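PDB 1XI6: fructose-1,6-bisphosphatase from Pyrococcus furiosus, which hydrolyses the 1-phosphate of fructose 1,6-bisphosphate to give fructose 6-phosphate with the help of magnesium, and acts weakly on inositol 1-phosphate. Local coordinates for residues E86-V91 / I235-T240; T129-E134 / A141-K146. All coordinates share one frame; numbering follows the deposited sequence.

Contact 1. Residues E86-V91 / I235-T240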
ATOM      1  N   GLU A  86       6.320  -3.153  21.569  1.00 50.00           N
ATOM      2  CA  GLU A  86       7.375  -2.386  20.897  1.00 50.00           C
ATOM      3  C   GLU A  86       7.131  -2.274  19.389  1.00 50.00           C
ATOM      4  O   GLU A  86       7.542  -1.294  18.755  1.00 50.00           O
ATOM      5  CB  GLU A  86       8.736  -3.038  21.145  1.00 50.00           C
ATOM      6  CG  GLU A  86       9.940  -2.181  20.758  1.00 50.00           C
ATOM      7  CD  GLU A  86      11.256  -2.942  20.810  1.00 50.00           C
ATOM      8  OE1 GLU A  86      11.321  -4.037  21.425  1.00 50.00           O
ATOM      9  OE2 GLU A  86      12.240  -2.439  20.232  1.00 50.00           O
ATOM     10  N   TYR A  87       6.456  -3.285  18.840  1.00 50.00           N
ATOM     11  CA  TYR A  87       6.214  -3.399  17.412  1.00 50.00           C
ATOM     12  C   TYR A  87       4.772  -3.105  16.994  1.00 50.00           C
ATOM     13  O   TYR A  87       3.815  -3.503  17.668  1.00 50.00           O
ATOM     14  CB  TYR A  87       6.601  -4.791  16.942  1.00 50.00           C
ATOM     15  CG  TYR A  87       8.065  -5.139  17.091  1.00 50.00           C
ATOM     16  CD1 TYR A  87       8.485  -6.011  18.091  1.00 50.00           C
ATOM     17  CD2 TYR A  87       9.031  -4.615  16.215  1.00 50.00           C
ATOM     18  CE1 TYR A  87       9.825  -6.353  18.234  1.00 50.00           C
ATOM     19  CE2 TYR A  87      10.380  -4.951  16.349  1.00 50.00           C
ATOM     20  CZ  TYR A  87      10.771  -5.824  17.365  1.00 50.00           C
ATOM     21  OH  TYR A  87      12.101  -6.174  17.519  1.00 50.00           O
ATOM     22  N   THR A  88       4.629  -2.411  15.871  1.00 50.00           N
ATOM     23  CA  THR A  88       3.319  -2.088  15.313  1.00 50.00           C
ATOM     24  C   THR A  88       3.240  -2.556  13.861  1.00 50.00           C
ATOM     25  O   THR A  88       4.108  -2.228  13.051  1.00 50.00           O
ATOM     26  CB  THR A  88       3.014  -0.571  15.420  1.00 50.00           C
ATOM     27  OG1 THR A  88       3.152  -0.157  16.781  1.00 50.00           O
ATOM     28  CG2 THR A  88       1.598  -0.249  14.951  1.00 50.00           C
ATOM     29  N   VAL A  89       2.200  -3.325  13.552  1.00 50.00           N
ATOM     30  CA  VAL A  89       1.932  -3.787  12.196  1.00 50.00           C
ATOM     31  C   VAL A  89       0.711  -3.057  11.630  1.00 50.00           C
ATOM     32  O   VAL A  89      -0.391  -3.177  12.160  1.00 50.00           O
ATOM     33  CB  VAL A  89       1.710  -5.322  12.141  1.00 50.00           C
ATOM     34  CG1 VAL A  89       1.658  -5.802  10.715  1.00 50.00           C
ATOM     35  CG2 VAL A  89       2.818  -6.057  12.858  1.00 50.00           C
ATOM     36  N   ILE A  90       0.917  -2.290  10.564  1.00 50.00           N
ATOM     37  CA  ILE A  90      -0.204  -1.755   9.790  1.00 50.00           C
ATOM     38  C   ILE A  90      -0.564  -2.747   8.688  1.00 50.00           C
ATOM     39  O   ILE A  90       0.271  -3.132   7.872  1.00 50.00           O
ATOM     40  CB  ILE A  90       0.069  -0.364   9.192  1.00 50.00           C
ATOM     41  CG1 ILE A  90       0.637   0.571  10.272  1.00 50.00           C
ATOM     42  CG2 ILE A  90      -1.205   0.184   8.540  1.00 50.00           C
ATOM     43  CD1 ILE A  90       0.843   2.015   9.844  1.00 50.00           C
ATOM     44  N   VAL A  91      -1.826  -3.148   8.694  1.00 50.00           N
ATOM     45  CA  VAL A  91      -2.342  -4.201   7.843  1.00 50.00           C
ATOM     46  C   VAL A  91      -3.360  -3.643   6.847  1.00 50.00           C
ATOM     47  O   VAL A  91      -4.373  -3.051   7.249  1.00 50.00           O
ATOM     48  CB  VAL A  91      -3.010  -5.301   8.712  1.00 50.00           C
ATOM     49  CG1 VAL A  91      -3.748  -6.329   7.848  1.00 50.00           C
ATOM     50  CG2 VAL A  91      -1.987  -5.981   9.585  1.00 50.00           C
ATOM     51  N   ILE A 235       3.573   9.022   8.523  1.00 50.00           N
ATOM     52  CA  ILE A 235       2.664   7.884   8.730  1.00 50.00           C
ATOM     53  C   ILE A 235       2.164   7.752  10.187  1.00 50.00           C
ATOM     54  O   ILE A 235       2.870   7.207  11.052  1.00 50.00           O
ATOM     55  CB  ILE A 235       3.326   6.543   8.261  1.00 50.00           C
ATOM     56  CG1 ILE A 235       3.851   6.643   6.813  1.00 50.00           C
ATOM     57  CG2 ILE A 235       2.350   5.360   8.428  1.00 50.00           C
ATOM     58  CD1 ILE A 235       2.775   7.027   5.749  1.00 50.00           C
ATOM     59  N   SER A 236       0.949   8.252  10.445  1.00 50.00           N
ATOM     60  CA  SER A 236       0.275   8.064  11.751  1.00 50.00           C
ATOM     61  C   SER A 236      -0.114   6.600  11.990  1.00 50.00           C
ATOM     62  O   SER A 236      -0.424   5.873  11.040  1.00 50.00           O
ATOM     63  CB  SER A 236      -0.992   8.922  11.857  1.00 50.00           C
ATOM     64  OG  SER A 236      -0.698  10.309  11.929  1.00 50.00           O
ATOM     65  N   PHE A 237      -0.108   6.176  13.252  1.00 50.00           N
ATOM     66  CA  PHE A 237      -0.526   4.818  13.600  1.00 50.00           C
ATOM     67  C   PHE A 237      -2.050   4.712  13.818  1.00 50.00           C
ATOM     68  O   PHE A 237      -2.506   4.027  14.746  1.00 50.00           O
ATOM     69  CB  PHE A 237       0.234   4.297  14.837  1.00 50.00           C
ATOM     70  CG  PHE A 237       1.696   3.946  14.592  1.00 50.00           C
ATOM     71  CD1 PHE A 237       2.535   3.676  15.678  1.00 50.00           C
ATOM     72  CD2 PHE A 237       2.239   3.884  13.301  1.00 50.00           C
ATOM     73  CE1 PHE A 237       3.884   3.346  15.482  1.00 50.00           C
ATOM     74  CE2 PHE A 237       3.587   3.556  13.104  1.00 50.00           C
ATOM     75  CZ  PHE A 237       4.406   3.290  14.196  1.00 50.00           C
ATOM     76  N   ASN A 238      -2.838   5.382  12.974  1.00 50.00           N
ATOM     77  CA  ASN A 238      -4.308   5.266  13.047  1.00 50.00           C
ATOM     78  C   ASN A 238      -4.966   4.809  11.732  1.00 50.00           C
ATOM     79  O   ASN A 238      -4.298   4.705  10.704  1.00 50.00           O
ATOM     80  CB  ASN A 238      -4.932   6.571  13.570  1.00 50.00           C
ATOM     81  CG  ASN A 238      -4.723   7.753  12.624  1.00 50.00           C
ATOM     82  OD1 ASN A 238      -5.270   7.790  11.507  1.00 50.00           O
ATOM     83  ND2 ASN A 238      -3.937   8.736  13.074  1.00 50.00           N
ATOM     84  N   ALA A 239      -6.266   4.532  11.763  1.00 50.00           N
ATOM     85  CA  ALA A 239      -7.009   4.172  10.549  1.00 50.00           C
ATOM     86  C   ALA A 239      -8.029   5.256  10.145  1.00 50.00           C
ATOM     87  O   ALA A 239      -9.003   4.970   9.421  1.00 50.00           O
ATOM     88  CB  ALA A 239      -7.694   2.816  10.734  1.00 50.00           C
ATOM     89  N   THR A 240      -7.786   6.493  10.600  1.00 50.00           N
ATOM     90  CA  THR A 240      -8.773   7.585  10.509  1.00 50.00           C
ATOM     91  C   THR A 240      -8.290   8.801   9.718  1.00 50.00           C
ATOM     92  O   THR A 240      -9.086   9.405   8.975  1.00 50.00           O
ATOM     93  CB  THR A 240      -9.240   8.066  11.914  1.00 50.00           C
ATOM     94  OG1 THR A 240      -8.097   8.439  12.706  1.00 50.00           O
ATOM     95  CG2 THR A 240     -10.052   6.974  12.638  1.00 50.00           C
TER
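The Phe237 ring carries Thr88 on one face: the methyl CG2 of Thr88, placed there by standing anti to the backbone N, sits 4.2 Å from the ring centroid, 13° off the normal and shifted toward the rim, a CH-pi contact. Phe114 meets the same ring edge-to-face, and Ile90 CD1 comes to it obliquely. Thr88 OG1 lies 3.8 Å from Phe237 CE1 and is also hydrogen-bonded to Asn72 of the adjacent strand 72-75. Ile90, two residues on along the strand, also points toward 235-240. Its terminal methyl CD1 is 4.2 Å from Phe237 CD2, the two side chains crossing at about a right angle, and touches Ile235 CG2 at 3.9 Å. An extended chi2 of -175° carries CD1 out to this meeting point. No hydrogen bond joins the segments; the contact is small and mainly apolar. Beyond it, Asn238 OD1 accepts from Thr240 N at 3.0 Å, an Asx turn at Asn238-Thr240, and also takes Asp241 N. The Ile90 side chain is about 6 Å from that of Asp92, which, as in relatives, probably binds magnesium. The contact joins strand 87-92 of the large mixed sheet to the loop between strands 224-226 and 243-248. Phe114 of strand 108-115 and Ala212 of helix 208-219 each touch both isoleucines.

Contact 2. Residues T129-E134 / A141-K146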
ATOM      1  N   THR A 129       0.046 -11.012 -10.548  1.00 50.00           N
ATOM      2  CA  THR A 129       1.368 -11.036 -11.177  1.00 50.00           C
ATOM      3  C   THR A 129       2.379 -11.850 -10.379  1.00 50.00           C
ATOM      4  O   THR A 129       3.508 -12.032 -10.828  1.00 50.00           O
ATOM      5  CB  THR A 129       1.940  -9.624 -11.331  1.00 50.00           C
ATOM      6  OG1 THR A 129       2.011  -9.008 -10.043  1.00 50.00           O
ATOM      7  CG2 THR A 129       1.069  -8.770 -12.241  1.00 50.00           C
ATOM      8  N   GLU A 130       1.965 -12.323  -9.200  1.00 50.00           N
ATOM      9  CA  GLU A 130       2.824 -13.034  -8.223  1.00 50.00           C
ATOM     10  C   GLU A 130       4.047 -12.227  -7.773  1.00 50.00           C
ATOM     11  O   GLU A 130       5.125 -12.770  -7.555  1.00 50.00           O
ATOM     12  CB  GLU A 130       3.213 -14.425  -8.729  1.00 50.00           C
ATOM     13  CG  GLU A 130       2.031 -15.374  -8.813  1.00 50.00           C
ATOM     14  CD  GLU A 130       2.418 -16.786  -9.238  1.00 50.00           C
ATOM     15  OE1 GLU A 130       1.548 -17.687  -9.160  1.00 50.00           O
ATOM     16  OE2 GLU A 130       3.581 -17.005  -9.651  1.00 50.00           O
ATOM     17  N   ARG A 131       3.851 -10.921  -7.635  1.00 50.00           N
ATOM     18  CA  ARG A 131       4.936  -9.996  -7.365  1.00 50.00           C
ATOM     19  C   ARG A 131       5.080  -9.715  -5.889  1.00 50.00           C
ATOM     20  O   ARG A 131       4.123  -9.324  -5.225  1.00 50.00           O
ATOM     21  CB  ARG A 131       4.724  -8.694  -8.125  1.00 50.00           C
ATOM     22  CG  ARG A 131       5.098  -8.785  -9.576  1.00 50.00           C
ATOM     23  CD  ARG A 131       5.153  -7.419 -10.154  1.00 50.00           C
ATOM     24  NE  ARG A 131       5.237  -7.439 -11.604  1.00 50.00           N
ATOM     25  CZ  ARG A 131       4.375  -6.838 -12.414  1.00 50.00           C
ATOM     26  NH1 ARG A 131       4.551  -6.913 -13.717  1.00 50.00           N
ATOM     27  NH2 ARG A 131       3.346  -6.158 -11.931  1.00 50.00           N
ATOM     28  N   PHE A 132       6.295  -9.913  -5.393  1.00 50.00           N
ATOM     29  CA  PHE A 132       6.599  -9.739  -3.985  1.00 50.00           C
ATOM     30  C   PHE A 132       7.478  -8.519  -3.794  1.00 50.00           C
ATOM     31  O   PHE A 132       8.673  -8.575  -4.008  1.00 50.00           O
ATOM     32  CB  PHE A 132       7.249 -11.011  -3.438  1.00 50.00           C
ATOM     33  CG  PHE A 132       7.507 -10.987  -1.959  1.00 50.00           C
ATOM     34  CD1 PHE A 132       6.523 -10.589  -1.063  1.00 50.00           C
ATOM     35  CD2 PHE A 132       8.741 -11.385  -1.460  1.00 50.00           C
ATOM     36  CE1 PHE A 132       6.769 -10.571   0.302  1.00 50.00           C
ATOM     37  CE2 PHE A 132       9.001 -11.375  -0.098  1.00 50.00           C
ATOM     38  CZ  PHE A 132       8.017 -10.971   0.785  1.00 50.00           C
ATOM     39  N   PHE A 133       6.859  -7.410  -3.411  1.00 50.00           N
ATOM     40  CA  PHE A 133       7.576  -6.160  -3.190  1.00 50.00           C
ATOM     41  C   PHE A 133       8.027  -6.054  -1.742  1.00 50.00           C
ATOM     42  O   PHE A 133       7.255  -6.308  -0.816  1.00 50.00           O
ATOM     43  CB  PHE A 133       6.702  -4.947  -3.509  1.00 50.00           C
ATOM     44  CG  PHE A 133       6.264  -4.854  -4.937  1.00 50.00           C
ATOM     45  CD1 PHE A 133       5.047  -5.406  -5.344  1.00 50.00           C
ATOM     46  CD2 PHE A 133       7.048  -4.182  -5.878  1.00 50.00           C
ATOM     47  CE1 PHE A 133       4.630  -5.313  -6.671  1.00 50.00           C
ATOM     48  CE2 PHE A 133       6.642  -4.078  -7.206  1.00 50.00           C
ATOM     49  CZ  PHE A 133       5.433  -4.643  -7.607  1.00 50.00           C
ATOM     50  N   GLU A 134       9.281  -5.664  -1.557  1.00 50.00           N
ATOM     51  CA  GLU A 134       9.841  -5.483  -0.226  1.00 50.00           C
ATOM     52  C   GLU A 134      10.417  -4.096  -0.038  1.00 50.00           C
ATOM     53  O   GLU A 134      11.100  -3.577  -0.908  1.00 50.00           O
ATOM     54  CB  GLU A 134      10.892  -6.541   0.062  1.00 50.00           C
ATOM     55  CG  GLU A 134      10.303  -7.832   0.565  1.00 50.00           C
ATOM     56  CD  GLU A 134      11.346  -8.915   0.702  1.00 50.00           C
ATOM     57  OE1 GLU A 134      11.881  -9.362  -0.338  1.00 50.00           O
ATOM     58  OE2 GLU A 134      11.636  -9.328   1.846  1.00 50.00           O
ATOM     59  N   ALA A 141      14.450  -0.885  -1.803  1.00 50.00           N
ATOM     60  CA  ALA A 141      13.295  -1.611  -2.340  1.00 50.00           C
ATOM     61  C   ALA A 141      13.663  -2.829  -3.206  1.00 50.00           C
ATOM     62  O   ALA A 141      14.602  -2.789  -3.999  1.00 50.00           O
ATOM     63  CB  ALA A 141      12.406  -0.655  -3.116  1.00 50.00           C
ATOM     64  N   PHE A 142      12.904  -3.906  -3.043  1.00 50.00           N
ATOM     65  CA  PHE A 142      13.088  -5.144  -3.797  1.00 50.00           C
ATOM     66  C   PHE A 142      11.768  -5.637  -4.393  1.00 50.00           C
ATOM     67  O   PHE A 142      10.706  -5.466  -3.801  1.00 50.00           O
ATOM     68  CB  PHE A 142      13.676  -6.234  -2.892  1.00 50.00           C
ATOM     69  CG  PHE A 142      15.020  -5.889  -2.325  1.00 50.00           C
ATOM     70  CD1 PHE A 142      16.190  -6.264  -3.000  1.00 50.00           C
ATOM     71  CD2 PHE A 142      15.128  -5.180  -1.121  1.00 50.00           C
ATOM     72  CE1 PHE A 142      17.452  -5.937  -2.483  1.00 50.00           C
ATOM     73  CE2 PHE A 142      16.386  -4.846  -0.593  1.00 50.00           C
ATOM     74  CZ  PHE A 142      17.548  -5.230  -1.277  1.00 50.00           C
ATOM     75  N   LEU A 143      11.853  -6.243  -5.571  1.00 50.00           N
ATOM     76  CA  LEU A 143      10.749  -6.985  -6.166  1.00 50.00           C
ATOM     77  C   LEU A 143      11.257  -8.393  -6.423  1.00 50.00           C
ATOM     78  O   LEU A 143      12.250  -8.572  -7.106  1.00 50.00           O
ATOM     79  CB  LEU A 143      10.272  -6.310  -7.459  1.00 50.00           C
ATOM     80  CG  LEU A 143       9.399  -7.083  -8.458  1.00 50.00           C
ATOM     81  CD1 LEU A 143       8.089  -7.494  -7.826  1.00 50.00           C
ATOM     82  CD2 LEU A 143       9.134  -6.236  -9.671  1.00 50.00           C
ATOM     83  N   ASN A 144      10.573  -9.389  -5.872  1.00 50.00           N
ATOM     84  CA  ASN A 144      11.034 -10.791  -5.894  1.00 50.00           C
ATOM     85  C   ASN A 144      12.543 -10.929  -5.657  1.00 50.00           C
ATOM     86  O   ASN A 144      13.238 -11.583  -6.435  1.00 50.00           O
ATOM     87  CB  ASN A 144      10.662 -11.503  -7.210  1.00 50.00           C
ATOM     88  CG  ASN A 144       9.179 -11.460  -7.521  1.00 50.00           C
ATOM     89  OD1 ASN A 144       8.334 -11.505  -6.630  1.00 50.00           O
ATOM     90  ND2 ASN A 144       8.859 -11.379  -8.801  1.00 50.00           N
ATOM     91  N   GLY A 145      13.046 -10.289  -4.602  1.00 50.00           N
ATOM     92  CA  GLY A 145      14.458 -10.385  -4.248  1.00 50.00           C
ATOM     93  C   GLY A 145      15.427  -9.428  -4.931  1.00 50.00           C
ATOM     94  O   GLY A 145      16.492  -9.147  -4.379  1.00 50.00           O
ATOM     95  N   LYS A 146      15.080  -8.929  -6.116  1.00 50.00           N
ATOM     96  CA  LYS A 146      16.012  -8.129  -6.917  1.00 50.00           C
ATOM     97  C   LYS A 146      15.788  -6.635  -6.699  1.00 50.00           C
ATOM     98  O   LYS A 146      14.647  -6.150  -6.787  1.00 50.00           O
ATOM     99  CB  LYS A 146      15.908  -8.489  -8.407  1.00 50.00           C
ATOM    100  CG  LYS A 146      16.275  -9.944  -8.739  1.00 50.00           C
TER
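A beta hairpin brings strands 131-136 and 140-143 together as antiparallel neighbours in the large mixed sheet, with segment axes 4.5 Å apart. Glu134 and Phe142 form a hydrogen-bonded pair: Glu134 N gives to Phe142 O at 2.7 Å, and Phe142 N returns a bond to Glu134 O at 2.8 Å. Phe133 and Leu143 make the adjacent non-hydrogen-bonded pair, their side chains lying side by side on one face. Leu143 CD1 sits over the Phe133 ring, 3.9 Å from its centroid, in a CH-pi contact offset toward the rim. With CG of Leu143 anti to its backbone N (chi1 163°), the branch point is carried toward Arg131, and the same methyl also touches the aliphatic part of that residue, Leu143 CD1 lying 3.6 Å from Arg131 CB; ring and chain meet it from neighbouring directions. The Arg131 guanidinium ends in a salt bridge to Glu126. Met193 of helix 184-193 touches both Phe133 and Leu143. An alanine in place of Phe133 would probably leave a gap beneath Leu143 CD1 and deprive Ala189 and Met193 of their aromatic neighbour. On the other face Glu134 OE2 meets Arg15 in a salt bridge and Tyr121 OH in a hydrogen bond. Past the paired strands, a type I' turn from Leu143 to Lys146 turns the chain back, and Asn144 at its second position extends the ladder with its side chain: Asn144 N donates to Phe132 O at 2.8 Å, while Asn144 OD1 accepts from Phe132 N at 2.9 Å, Phe132 N lying 35° out of the plane of the Asn144 side-chain carbonyl.

From the N terminus, the chain runs through helices 11-28 and 53-66 before entering strand 87-92, where contact 1 begins. It then passes through strands 108-115 and 118-126 into contact 2, which closes a short hairpin with six residues between its segments. After this the chain lays down strands 160-163, 178-179, 198-202 and 224-226 of the second sheet and helices 184-193 and 208-219, and at 235-240 closes contact 1 across 143 residues; strand 243-248 follows. Contact 2 is therefore nested inside the loop of contact 1. Both reach the same large sheet, their centres 23 Å apart, but contact 2 joins successive strands within it, whereas contact 1 ties it to a loop connecting two strands of the second sheet.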